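Side-chain contacts in oligopeptide-binding protein appA (Bacillus subtilis, PDB 1XOC), which binds oligopeptides as the substrate-capturing component of an ABC-type permease that can replace the Opp system in sporulation and genetic competence: residues L34-Y39 with A157-H162; Y107-P110 with D114-G117; K180-I183 with K189-E192. All blocks are in the same frame, centred on the assembly; numbering follows the deposited sequence. Where two conformers were deposited one is given.

In the fold
The three contacts tie loops to neighbouring helix ends and an edge strand around one patch of a large binding protein. Interaction 1 is central. Its centre lies about 11 Å from that of interaction 2 and about 12 Å from that of interaction 3, whereas interactions 2 and 3 stay about 13 Å apart at their nearest atoms. Interaction 1 meets interaction 2 through Leu38 O and Tyr115 OH, 2.5 Å apart, a probable hydrogen bond, and through packing of Leu38 on Val109. Toward interaction 3, Phe35 lies against Pro182 and Phe190, and Pro160 CD sits 3.4 Å from Ile183 O. A zinc ion is held by His162, at the far end of interaction 1.

Interaction 1 (L34-Y39 with A157-H162); sequences LFNSLY and AILPKH. With ZN (zinc ion), chain C.
The carboxamide of Asn36 rests on a methyl group of Leu159 and carries one half of the contact; Ser37 with Ala157 carries the other. From CB the Asn36 chain turns CG anti to the backbone N (chi1 -169°), which brings CG to within 4.1 Å of Leu159 CD1. At the tip, OD1 accepts a hydrogen bond from Leu38 N, an Asx turn with the donor tilted 24° from the carbonyl plane, and another from a water, whose oxygen lies 3.1 Å from OD1. The other branch, ND2, lies 3.7 Å from Leu159 CD1 and is hydrogen-bonded to Asn178. The Asn36 and Leu159 side chains cross at about a right angle, while Leu159 CD1 also reaches Leu38 CD1.

Next door, in the Ser37 conformer described here, OG accepts a hydrogen bond from Ala157 N, 3.0 Å away. The same water donates to Ala157 O at 2.8 Å and is hydrogen-bonded to Ser37 OG. Farther along, His162 ND1 binds a zinc ion at 2.2 Å, five waters completing its shell, and NE2 is hydrogen-bonded to Asp94 OD2. The chemistry implies a buried seam in which an internal water and an Asx turn satisfy polar atoms that a leucine partly shields.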
loop_
_atom_site.group_PDB
_atom_site.type_symbol
_atom_site.label_atom_id
_atom_site.label_comp_id
_atom_site.label_asym_id
_atom_site.label_seq_id
_atom_site.Cartn_x
_atom_site.Cartn_y
_atom_site.Cartn_z
ATOM N N LEU A 34 -3.371 12.884 3.751
ATOM C CA LEU A 34 -2.433 13.971 3.639
ATOM C C LEU A 34 -1.388 13.653 2.571
ATOM O O LEU A 34 -1.289 12.534 2.142
ATOM C CB LEU A 34 -1.763 14.235 4.989
ATOM C CG LEU A 34 -0.600 13.374 5.484
ATOM C CD1 LEU A 34 0.034 13.853 6.737
ATOM C CD2 LEU A 34 -0.883 11.931 5.574
ATOM N N PHE A 35 -0.613 14.650 2.168
ATOM C CA PHE A 35 0.340 14.491 1.074
ATOM C C PHE A 35 1.738 14.745 1.585
ATOM O O PHE A 35 2.252 15.836 1.520
ATOM C CB PHE A 35 0.008 15.445 -0.068
ATOM C CG PHE A 35 -1.458 15.535 -0.367
ATOM C CD1 PHE A 35 -2.109 16.736 -0.325
ATOM C CD2 PHE A 35 -2.175 14.413 -0.668
ATOM C CE1 PHE A 35 -3.440 16.809 -0.597
ATOM C CE2 PHE A 35 -3.504 14.492 -0.928
ATOM C CZ PHE A 35 -4.132 15.701 -0.889
ATOM N N ASN A 36 2.320 13.690 2.110
ATOM C CA ASN A 36 3.648 13.737 2.692
ATOM C C ASN A 36 4.136 12.315 2.950
ATOM O O ASN A 36 3.618 11.611 3.778
ATOM C CB ASN A 36 3.646 14.528 4.002
ATOM C CG ASN A 36 5.039 14.842 4.507
ATOM O OD1 ASN A 36 5.969 14.028 4.332
ATOM N ND2 ASN A 36 5.214 16.022 5.134
ATOM N N SER A 37 5.111 11.857 2.167
ATOM C CA SER A 37 5.518 10.474 2.230
ATOM C C SER A 37 6.092 10.042 3.592
ATOM O O SER A 37 6.142 8.844 3.891
ATOM C CB SER A 37 6.502 10.185 1.117
ATOM O OG SER A 37 7.713 10.821 1.384
ATOM N N LEU A 38 6.513 11.001 4.415
ATOM C CA LEU A 38 7.040 10.671 5.740
ATOM C C LEU A 38 5.931 10.253 6.723
ATOM O O LEU A 38 6.224 9.680 7.775
ATOM C CB LEU A 38 7.863 11.824 6.309
ATOM C CG LEU A 38 9.049 12.308 5.464
ATOM C CD1 LEU A 38 9.656 13.577 6.064
ATOM C CD2 LEU A 38 10.035 11.171 5.370
ATOM N N TYR A 39 4.655 10.532 6.417
ATOM C CA TYR A 39 3.565 10.258 7.305
ATOM C C TYR A 39 2.460 9.380 6.743
ATOM O O TYR A 39 1.799 8.681 7.502
ATOM C CB TYR A 39 2.974 11.593 7.796
ATOM C CG TYR A 39 4.020 12.386 8.555
ATOM C CD1 TYR A 39 4.685 13.458 7.978
ATOM C CD2 TYR A 39 4.395 12.012 9.832
ATOM C CE1 TYR A 39 5.681 14.138 8.689
ATOM C CE2 TYR A 39 5.367 12.679 10.535
ATOM C CZ TYR A 39 6.026 13.743 9.958
ATOM O OH TYR A 39 7.009 14.394 10.712
ATOM N N ALA A 157 9.300 11.599 -0.993
ATOM C CA ALA A 157 8.995 12.857 -1.683
ATOM C C ALA A 157 9.823 13.986 -1.132
ATOM O O ALA A 157 9.833 14.191 0.080
ATOM C CB ALA A 157 7.510 13.212 -1.527
ATOM N N ILE A 158 10.488 14.749 -2.020
ATOM C CA ILE A 158 11.373 15.816 -1.588
ATOM C C ILE A 158 10.544 17.072 -1.229
ATOM O O ILE A 158 9.793 17.639 -2.056
ATOM C CB ILE A 158 12.497 16.106 -2.656
ATOM C CG1 ILE A 158 13.308 14.845 -2.974
ATOM C CG2 ILE A 158 13.370 17.202 -2.166
ATOM C CD1 ILE A 158 13.860 14.124 -1.799
ATOM N N LEU A 159 10.730 17.521 0.011
ATOM C CA LEU A 159 9.988 18.665 0.538
ATOM C C LEU A 159 10.829 19.944 0.541
ATOM O O LEU A 159 12.056 19.882 0.646
ATOM C CB LEU A 159 9.535 18.366 1.967
ATOM C CG LEU A 159 8.715 17.089 2.186
ATOM C CD1 LEU A 159 8.502 16.880 3.678
ATOM C CD2 LEU A 159 7.384 17.169 1.480
ATOM N N PRO A 160 10.183 21.125 0.448
ATOM C CA PRO A 160 10.889 22.392 0.435
ATOM C C PRO A 160 11.307 22.893 1.830
ATOM O O PRO A 160 10.461 23.303 2.647
ATOM C CB PRO A 160 9.874 23.344 -0.205
ATOM C CG PRO A 160 8.569 22.766 0.130
ATOM C CD PRO A 160 8.752 21.291 0.199
ATOM N N LYS A 161 12.610 22.901 2.081
ATOM C CA LYS A 161 13.142 23.364 3.337
ATOM C C LYS A 161 12.804 24.834 3.575
ATOM O O LYS A 161 12.568 25.255 4.710
ATOM C CB LYS A 161 14.642 23.176 3.418
ATOM C CG LYS A 161 15.220 23.487 4.770
ATOM C CD LYS A 161 16.722 23.256 4.802
ATOM C CE LYS A 161 17.289 23.553 6.154
ATOM N NZ LYS A 161 18.802 23.504 6.189
ATOM N N HIS A 162 12.780 25.637 2.514
ATOM C CA HIS A 162 12.493 27.054 2.699
ATOM C C HIS A 162 11.066 27.302 3.127
ATOM O O HIS A 162 10.715 28.417 3.525
ATOM C CB HIS A 162 12.814 27.875 1.441
ATOM C CG HIS A 162 12.086 27.441 0.215
ATOM N ND1 HIS A 162 12.695 26.704 -0.782
ATOM C CD2 HIS A 162 10.815 27.663 -0.197
ATOM C CE1 HIS A 162 11.819 26.480 -1.750
ATOM N NE2 HIS A 162 10.666 27.037 -1.413
HETATM ZN ZN ZN C . 14.857 26.300 -1.199
HETATM O O HOH W 1 7.807 13.447 1.934
HETATM O O HOH W 2 14.953 25.039 0.361
HETATM O O HOH W 3 17.095 26.310 -0.964
HETATM O O HOH W 4 15.108 27.442 -3.009
HETATM O O HOH W 5 15.802 27.969 -0.134
HETATM O O HOH W 6 14.564 24.829 -2.356
#

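Interaction 2 (Y107-P110 with D114-G117); sequences YSVP and DYKG
Pro110 lies over one face of the Tyr115 ring, and this pairing is the tight half of the contact. The touching atom is the proline CA, which stands 3.9 Å from the ring centroid and only 20° off the ring normal, a CH-pi interaction displaced toward the rim on the CG side. Pro110 CB extends the cover to Tyr115 CE2 at 4.1 Å. On the opposite face, the backbone nitrogen of Gly117 sits 3.4 Å above the ring plane, over its centre, so the tyrosine is sandwiched between the proline and its own following loop. The ring reaches this slot because CG stands anti to the backbone N (chi1 173°). Val109 completes the grip near the root of the side chain: its carbonyl O is 3.5 Å from Tyr115 CB, and its CG1, crossing at about a right angle, approaches CD1. The hydroxyl is hydrogen-bonded beyond the two segments, to Leu38 O and to Arg119 N, tying the far end of the ring to both.

The outer side is looser. Pro110 and Tyr115 are both partly exposed, and Lys116 lies in solvent, held to its own segment: it bends back so that NZ donates to Asp114 O at 3.0 Å from 36° out of the carbonyl plane.

This CH-pi contact closes a short excursion of the chain: the chain leaving helix 100-108 passes through a 3-10 segment that includes Val109 and Pro110, and Tyr115 folds the following loop back on it.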
loop_
_atom_site.group_PDB
_atom_site.type_symbol
_atom_site.label_atom_id
_atom_site.label_comp_id
_atom_site.label_asym_id
_atom_site.label_seq_id
_atom_site.Cartn_x
_atom_site.Cartn_y
_atom_site.Cartn_z
ATOM N N TYR A 107 15.174 13.839 4.318
ATOM C CA TYR A 107 15.573 12.542 4.849
ATOM C C TYR A 107 16.061 12.596 6.297
ATOM O O TYR A 107 16.105 11.546 6.969
ATOM C CB TYR A 107 16.691 11.958 4.005
ATOM C CG TYR A 107 16.280 11.306 2.706
ATOM C CD1 TYR A 107 16.025 12.061 1.565
ATOM C CD2 TYR A 107 16.113 9.931 2.629
ATOM C CE1 TYR A 107 15.650 11.438 0.350
ATOM C CE2 TYR A 107 15.772 9.309 1.405
ATOM C CZ TYR A 107 15.530 10.067 0.294
ATOM O OH TYR A 107 15.153 9.428 -0.855
ATOM N N SER A 108 16.378 13.793 6.806
ATOM C CA SER A 108 16.773 13.968 8.203
ATOM C C SER A 108 15.582 13.937 9.167
ATOM O O SER A 108 15.753 13.622 10.347
ATOM C CB SER A 108 17.534 15.285 8.391
ATOM O OG SER A 108 18.798 15.176 7.741
ATOM N N VAL A 109 14.396 14.244 8.655
ATOM C CA VAL A 109 13.186 14.333 9.530
ATOM C C VAL A 109 12.944 13.002 10.267
ATOM O O VAL A 109 12.809 12.994 11.478
ATOM C CB VAL A 109 11.949 14.774 8.748
ATOM C CG1 VAL A 109 10.662 14.537 9.567
ATOM C CG2 VAL A 109 12.072 16.278 8.407
ATOM N N PRO A 110 12.883 11.865 9.544
ATOM C CA PRO A 110 12.651 10.584 10.271
ATOM C C PRO A 110 13.815 10.104 11.155
ATOM O O PRO A 110 13.673 9.117 11.872
ATOM C CB PRO A 110 12.377 9.577 9.163
ATOM C CG PRO A 110 12.909 10.193 7.931
ATOM C CD PRO A 110 12.918 11.672 8.080
ATOM N N ASP A 114 12.131 13.402 17.537
ATOM C CA ASP A 114 10.778 13.962 17.579
ATOM C C ASP A 114 9.891 13.503 16.435
ATOM O O ASP A 114 8.739 13.884 16.373
ATOM C CB ASP A 114 10.820 15.505 17.631
ATOM C CG ASP A 114 11.418 16.035 18.931
ATOM O OD1 ASP A 114 11.247 15.358 19.961
ATOM O OD2 ASP A 114 12.065 17.106 18.913
ATOM N N TYR A 115 10.405 12.653 15.551
ATOM C CA TYR A 115 9.600 12.104 14.466
ATOM C C TYR A 115 8.522 11.155 14.987
ATOM O O TYR A 115 8.844 10.160 15.663
ATOM C CB TYR A 115 10.489 11.355 13.500
ATOM C CG TYR A 115 9.715 10.594 12.427
ATOM C CD1 TYR A 115 9.010 11.256 11.416
ATOM C CD2 TYR A 115 9.752 9.199 12.389
ATOM C CE1 TYR A 115 8.327 10.570 10.444
ATOM C CE2 TYR A 115 9.065 8.489 11.410
ATOM C CZ TYR A 115 8.354 9.164 10.437
ATOM O OH TYR A 115 7.677 8.445 9.467
ATOM N N LYS A 116 7.262 11.465 14.678
ATOM C CA LYS A 116 6.109 10.703 15.162
ATOM C C LYS A 116 5.342 9.913 14.087
ATOM O O LYS A 116 4.225 9.471 14.325
ATOM C CB LYS A 116 5.157 11.642 15.934
ATOM C CG LYS A 116 5.814 12.189 17.166
ATOM C CD LYS A 116 4.972 13.202 17.953
ATOM C CE LYS A 116 5.739 13.673 19.187
ATOM N NZ LYS A 116 7.188 13.980 18.882
ATOM N N GLY A 117 5.956 9.663 12.949
ATOM C CA GLY A 117 5.312 8.962 11.845
ATOM C C GLY A 117 5.435 7.458 11.956
ATOM O O GLY A 117 6.107 6.944 12.851
#

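Interaction 3 (K180-I183 with K189-E192); sequences KKPI and KFKE
Phe190 points its ring from strand 188-194 into the loop 180-183, where Pro182 and Lys180 receive it. One element is CH-pi packing. Pro182 CD stands 4.0 Å from the ring centroid, 19° off the normal, and so over one face; the opposite face has the backbone nitrogen of Glu192 above its rim. With CG anti to the backbone N (chi1 -179°), the ring is carried toward the loop.

Apolar and van der Waals contacts reinforce it. Pro182 CG approaches Phe190 CB at 3.7 Å, the pyrrolidine ring crossing the side chain at about a right angle, while the methylenes of Lys180, in the conformer described here, lie by the far end of the ring, with CG 3.9 Å from CZ. Lys180 O comes within 3.3 Å of Phe190 CE2, approaching obliquely. The amino end of Lys180 leads away from the phenylalanine and makes a cation-pi interaction with Trp193.

The polar link is a single water that donates to Pro182 O at 2.8 Å and accepts from Phe190 N at 3.0 Å, joining the loop backbone to the strand backbone.

Outside the segments, Leu52 of helix 43-52 touches both Pro182 and Phe190. Strand 188-194 is an outermost strand of a four-stranded mixed sheet, paired antiparallel with strand 198-203, where Lys191 and Glu192 both stand opposite Lys200. This is a classic beta bulge on an edge strand, with a proline-bearing loop packed along its side.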
loop_
_atom_site.group_PDB
_atom_site.type_symbol
_atom_site.label_atom_id
_atom_site.label_comp_id
_atom_site.label_asym_id
_atom_site.label_seq_id
_atom_site.Cartn_x
_atom_site.Cartn_y
_atom_site.Cartn_z
ATOM N N LYS A 180 -3.760 21.373 2.453
ATOM C CA LYS A 180 -4.236 22.333 1.451
ATOM C C LYS A 180 -3.263 23.425 1.038
ATOM O O LYS A 180 -3.597 24.173 0.148
ATOM C CB LYS A 180 -5.621 22.875 1.836
ATOM C CG LYS A 180 -6.760 21.845 1.652
ATOM C CD LYS A 180 -8.102 22.250 2.271
ATOM C CE LYS A 180 -9.109 21.102 2.218
ATOM N NZ LYS A 180 -8.843 20.109 3.263
ATOM N N LYS A 181 -2.002 23.308 1.424
ATOM C CA LYS A 181 -0.974 24.144 0.842
ATOM C C LYS A 181 0.286 23.398 0.424
ATOM O O LYS A 181 1.375 23.878 0.655
ATOM C CB LYS A 181 -0.599 25.269 1.799
ATOM C CG LYS A 181 -1.748 26.206 2.080
ATOM C CD LYS A 181 -1.243 27.556 2.501
ATOM C CE LYS A 181 -0.753 27.506 3.912
ATOM N NZ LYS A 181 0.282 28.553 4.184
ATOM N N PRO A 182 0.147 22.228 -0.185
ATOM C CA PRO A 182 1.386 21.527 -0.505
ATOM C C PRO A 182 2.129 22.192 -1.649
ATOM O O PRO A 182 1.509 22.679 -2.595
ATOM C CB PRO A 182 0.896 20.135 -0.909
ATOM C CG PRO A 182 -0.426 20.362 -1.486
ATOM C CD PRO A 182 -1.019 21.446 -0.640
ATOM N N ILE A 183 3.455 22.209 -1.559
ATOM C CA ILE A 183 4.334 22.748 -2.601
ATOM C C ILE A 183 5.379 21.680 -2.876
ATOM O O ILE A 183 6.111 21.327 -1.983
ATOM C CB ILE A 183 5.006 24.071 -2.171
ATOM C CG1 ILE A 183 3.942 25.175 -1.966
ATOM C CG2 ILE A 183 6.116 24.467 -3.162
ATOM C CD1 ILE A 183 3.276 25.615 -3.218
ATOM N N LYS A 189 0.436 20.540 -9.989
ATOM C CA LYS A 189 0.316 21.469 -8.852
ATOM C C LYS A 189 -1.061 21.346 -8.170
ATOM O O LYS A 189 -2.056 21.071 -8.818
ATOM C CB LYS A 189 0.420 22.913 -9.335
ATOM C CG LYS A 189 1.592 23.286 -10.136
ATOM C CD LYS A 189 1.468 24.772 -10.566
ATOM C CE LYS A 189 0.250 25.001 -11.470
ATOM N NZ LYS A 189 0.291 26.218 -12.358
ATOM N N PHE A 190 -1.096 21.548 -6.865
ATOM C CA PHE A 190 -2.347 21.537 -6.120
ATOM C C PHE A 190 -3.218 22.732 -6.453
ATOM O O PHE A 190 -2.755 23.858 -6.407
ATOM C CB PHE A 190 -2.031 21.496 -4.611
ATOM C CG PHE A 190 -3.240 21.463 -3.722
ATOM C CD1 PHE A 190 -3.807 20.255 -3.346
ATOM C CD2 PHE A 190 -3.818 22.644 -3.279
ATOM C CE1 PHE A 190 -4.929 20.238 -2.494
ATOM C CE2 PHE A 190 -4.940 22.634 -2.439
ATOM C CZ PHE A 190 -5.492 21.422 -2.057
ATOM N N LYS A 191 -4.491 22.485 -6.759
ATOM C CA LYS A 191 -5.466 23.563 -6.927
ATOM C C LYS A 191 -6.500 23.615 -5.797
ATOM O O LYS A 191 -6.737 24.672 -5.227
ATOM C CB LYS A 191 -6.152 23.431 -8.285
ATOM C CG LYS A 191 -7.129 24.565 -8.576
ATOM C CD LYS A 191 -7.859 24.389 -9.897
ATOM C CE LYS A 191 -8.536 25.676 -10.296
ATOM N NZ LYS A 191 -9.195 26.335 -9.111
ATOM N N GLU A 192 -7.154 22.498 -5.504
ATOM C CA GLU A 192 -8.272 22.494 -4.568
ATOM C C GLU A 192 -8.514 21.095 -4.026
ATOM O O GLU A 192 -8.320 20.120 -4.748
ATOM C CB GLU A 192 -9.523 22.945 -5.290
ATOM C CG GLU A 192 -10.702 23.101 -4.340
ATOM C CD GLU A 192 -12.009 23.491 -5.031
ATOM O OE1 GLU A 192 -12.068 23.456 -6.297
ATOM O OE2 GLU A 192 -12.976 23.839 -4.287
HETATM O O HOH W 7 1.368 22.403 -5.400
#